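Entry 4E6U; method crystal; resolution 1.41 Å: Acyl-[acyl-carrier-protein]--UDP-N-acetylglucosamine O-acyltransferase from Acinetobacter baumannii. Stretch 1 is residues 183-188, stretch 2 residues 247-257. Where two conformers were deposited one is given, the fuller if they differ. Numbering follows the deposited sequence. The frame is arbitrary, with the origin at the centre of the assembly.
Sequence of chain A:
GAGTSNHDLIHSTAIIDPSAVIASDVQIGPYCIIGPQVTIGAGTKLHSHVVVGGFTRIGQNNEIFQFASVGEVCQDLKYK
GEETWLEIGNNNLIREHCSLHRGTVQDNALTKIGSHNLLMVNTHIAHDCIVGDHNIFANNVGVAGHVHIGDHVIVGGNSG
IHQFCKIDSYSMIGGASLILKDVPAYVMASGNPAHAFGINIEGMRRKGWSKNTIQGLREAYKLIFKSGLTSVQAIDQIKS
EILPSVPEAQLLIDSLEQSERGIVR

Stretch 1 (183-188) VPAYVM
Stretch 2 (247-257) PEAQLLIDSLE

A type II beta turn, Pro184 to Val187, packs against a helix that includes residues 250-257. The turn is closed by Val187 N to Pro184 O at 3.1 Å. Its corners are Ala185 (phi/psi -51/138) and Tyr186 (71/-3). Strand begins at Val187. Across the contact, Pro184 CA lies 5.1 Å from Ser255 CA, and Ala185 CA lies 5.3 Å from Leu252 CA, so the turn runs back along the helix toward its start.

Tyr186 covers the most surface. Its CA-to-CB bond points sideways, but chi1 -41° (m) and chi2 -67° bring the ring end nearer the helix. Tyr186 OH donates a hydrogen bond to Glu248 O at 2.7 Å. Leu252 CG meets the ring edge, 3.9 Å from Tyr186 CD2. Leu251 CD1 lies 3.9 Å from Tyr186 CZ.

The CA-to-CB bond of Leu252 points sideways, but its end comes nearer the turn (chi1 -79°, m; chi2 169°, t). Leu252 CD2 is 3.1 Å from Ala185 O, a tight approach, and 3.9 Å from Pro184 CB.

The CA-to-CB bond of Pro184 points toward the helix; its ring is C-gamma exo. Pro184 CB sits 3.6 Å from Ser255 CB, and Pro184 CG 4.0 Å from Leu256 CD1. Ser255 OG, chi1 -63° (m), accepts a hydrogen bond from Ala185 N (3.0 Å, 161°), so the helix satisfies an amide the turn's closing bond leaves unused. Ala185 CB packs 3.5 Å from Leu251 CB.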

# COMPACT_ATOMS: atom_id res chain seq x y z
N VAL A 183 19.23 -7.65 -7.40
CA VAL A 183 19.86 -6.35 -7.54
C VAL A 183 21.23 -6.44 -6.90
O VAL A 183 21.35 -6.56 -5.68
CB VAL A 183 19.02 -5.22 -6.90
CG1 VAL A 183 19.71 -3.86 -7.06
CG2 VAL A 183 17.63 -5.18 -7.54
N PRO A 184 22.28 -6.39 -7.72
CA PRO A 184 23.62 -6.56 -7.16
C PRO A 184 24.07 -5.42 -6.25
O PRO A 184 23.48 -4.33 -6.25
CB PRO A 184 24.51 -6.65 -8.41
CG PRO A 184 23.60 -7.09 -9.48
CD PRO A 184 22.30 -6.40 -9.19
N ALA A 185 25.14 -5.69 -5.50
CA ALA A 185 25.74 -4.71 -4.60
C ALA A 185 26.01 -3.41 -5.33
O ALA A 185 26.45 -3.42 -6.49
CB ALA A 185 27.06 -5.26 -4.01
N TYR A 186 25.74 -2.28 -4.67
CA TYR A 186 25.97 -0.93 -5.20
C TYR A 186 25.06 -0.47 -6.33
O TYR A 186 25.18 0.66 -6.78
CB TYR A 186 27.42 -0.73 -5.70
CG TYR A 186 28.50 -1.33 -4.86
CD1 TYR A 186 28.76 -0.83 -3.58
CD2 TYR A 186 29.28 -2.38 -5.35
CE1 TYR A 186 29.77 -1.38 -2.80
CE2 TYR A 186 30.29 -2.93 -4.58
CZ TYR A 186 30.54 -2.43 -3.31
OH TYR A 186 31.55 -2.99 -2.57
N VAL A 187 24.15 -1.32 -6.81
CA VAL A 187 23.40 -1.00 -8.02
C VAL A 187 22.15 -0.16 -7.73
O VAL A 187 21.47 -0.37 -6.72
CB VAL A 187 23.06 -2.28 -8.83
CG1 VAL A 187 22.08 -2.00 -9.95
CG2 VAL A 187 24.36 -2.90 -9.41
N MET A 188 21.89 0.82 -8.60
CA MET A 188 20.64 1.58 -8.58
C MET A 188 19.71 0.92 -9.56
O MET A 188 20.05 0.79 -10.74
CB MET A 188 20.89 3.02 -9.01
CG MET A 188 22.11 3.62 -8.39
SD MET A 188 22.05 5.39 -8.05
CE MET A 188 20.50 5.56 -7.15
N PRO A 247 39.24 -4.07 -4.06
CA PRO A 247 38.69 -5.19 -3.30
C PRO A 247 37.17 -5.09 -3.08
O PRO A 247 36.51 -6.11 -2.89
CB PRO A 247 39.46 -5.13 -1.97
CG PRO A 247 40.03 -3.78 -1.90
CD PRO A 247 40.30 -3.37 -3.31
N GLU A 248 36.66 -3.87 -3.15
CA GLU A 248 35.22 -3.60 -3.04
C GLU A 248 34.41 -4.27 -4.15
O GLU A 248 33.21 -4.50 -4.01
CB GLU A 248 34.96 -2.09 -3.04
CG GLU A 248 35.58 -1.34 -1.83
CD GLU A 248 37.06 -1.00 -1.98
OE1 GLU A 248 37.67 -1.33 -3.02
OE2 GLU A 248 37.62 -0.38 -1.05
N ALA A 249 35.07 -4.60 -5.27
CA ALA A 249 34.38 -5.30 -6.34
C ALA A 249 33.97 -6.73 -5.98
O ALA A 249 33.13 -7.33 -6.66
CB ALA A 249 35.23 -5.28 -7.63
N GLN A 250 34.52 -7.27 -4.89
CA GLN A 250 34.12 -8.61 -4.47
C GLN A 250 32.61 -8.74 -4.16
O GLN A 250 32.01 -9.79 -4.40
CB GLN A 250 34.96 -9.10 -3.27
CG GLN A 250 34.68 -10.55 -2.88
CD GLN A 250 35.01 -11.56 -3.98
OE1 GLN A 250 36.08 -11.52 -4.56
NE2 GLN A 250 34.09 -12.48 -4.25
N LEU A 251 32.01 -7.67 -3.64
CA LEU A 251 30.56 -7.69 -3.40
C LEU A 251 29.74 -7.87 -4.67
O LEU A 251 28.71 -8.55 -4.65
CB LEU A 251 30.10 -6.44 -2.65
CG LEU A 251 30.57 -6.20 -1.21
CD1 LEU A 251 29.68 -5.11 -0.59
CD2 LEU A 251 30.53 -7.47 -0.36
N LEU A 252 30.19 -7.27 -5.78
CA LEU A 252 29.55 -7.47 -7.07
C LEU A 252 29.71 -8.89 -7.57
O LEU A 252 28.76 -9.48 -8.08
CB LEU A 252 30.09 -6.51 -8.14
CG LEU A 252 29.56 -5.08 -8.14
CD1 LEU A 252 30.41 -4.23 -9.08
CD2 LEU A 252 28.11 -5.06 -8.60
N ILE A 253 30.92 -9.43 -7.42
CA ILE A 253 31.16 -10.82 -7.78
C ILE A 253 30.24 -11.76 -6.99
O ILE A 253 29.59 -12.62 -7.56
CB ILE A 253 32.65 -11.19 -7.59
CG1 ILE A 253 33.50 -10.44 -8.63
CG2 ILE A 253 32.84 -12.70 -7.74
CD1 ILE A 253 35.00 -10.44 -8.33
N ASP A 254 30.15 -11.53 -5.68
CA ASP A 254 29.28 -12.32 -4.81
C ASP A 254 27.83 -12.27 -5.30
O ASP A 254 27.16 -13.29 -5.37
CB ASP A 254 29.32 -11.82 -3.37
CG ASP A 254 30.65 -12.07 -2.67
OD1 ASP A 254 31.46 -12.93 -3.11
OD2 ASP A 254 30.88 -11.38 -1.64
N SER A 255 27.33 -11.07 -5.63
CA SER A 255 25.97 -10.95 -6.16
C SER A 255 25.73 -11.86 -7.35
O SER A 255 24.71 -12.54 -7.44
CB SER A 255 25.69 -9.51 -6.59
OG SER A 255 25.74 -8.61 -5.50
N LEU A 256 26.67 -11.86 -8.29
CA LEU A 256 26.47 -12.62 -9.51
C LEU A 256 26.62 -14.12 -9.29
O LEU A 256 25.90 -14.91 -9.88
CB LEU A 256 27.43 -12.12 -10.59
CG LEU A 256 26.87 -10.98 -11.48
CD1 LEU A 256 26.28 -9.77 -10.72
CD2 LEU A 256 27.97 -10.53 -12.42
N GLU A 257 27.52 -14.49 -8.38
CA GLU A 257 27.73 -15.90 -8.06
C GLU A 257 26.57 -16.49 -7.26
O GLU A 257 26.24 -17.66 -7.40
CB GLU A 257 29.05 -16.08 -7.32
CG GLU A 257 30.24 -15.80 -8.24
CD GLU A 257 31.61 -16.11 -7.66
OE1 GLU A 257 31.82 -16.01 -6.43
OE2 GLU A 257 32.50 -16.44 -8.48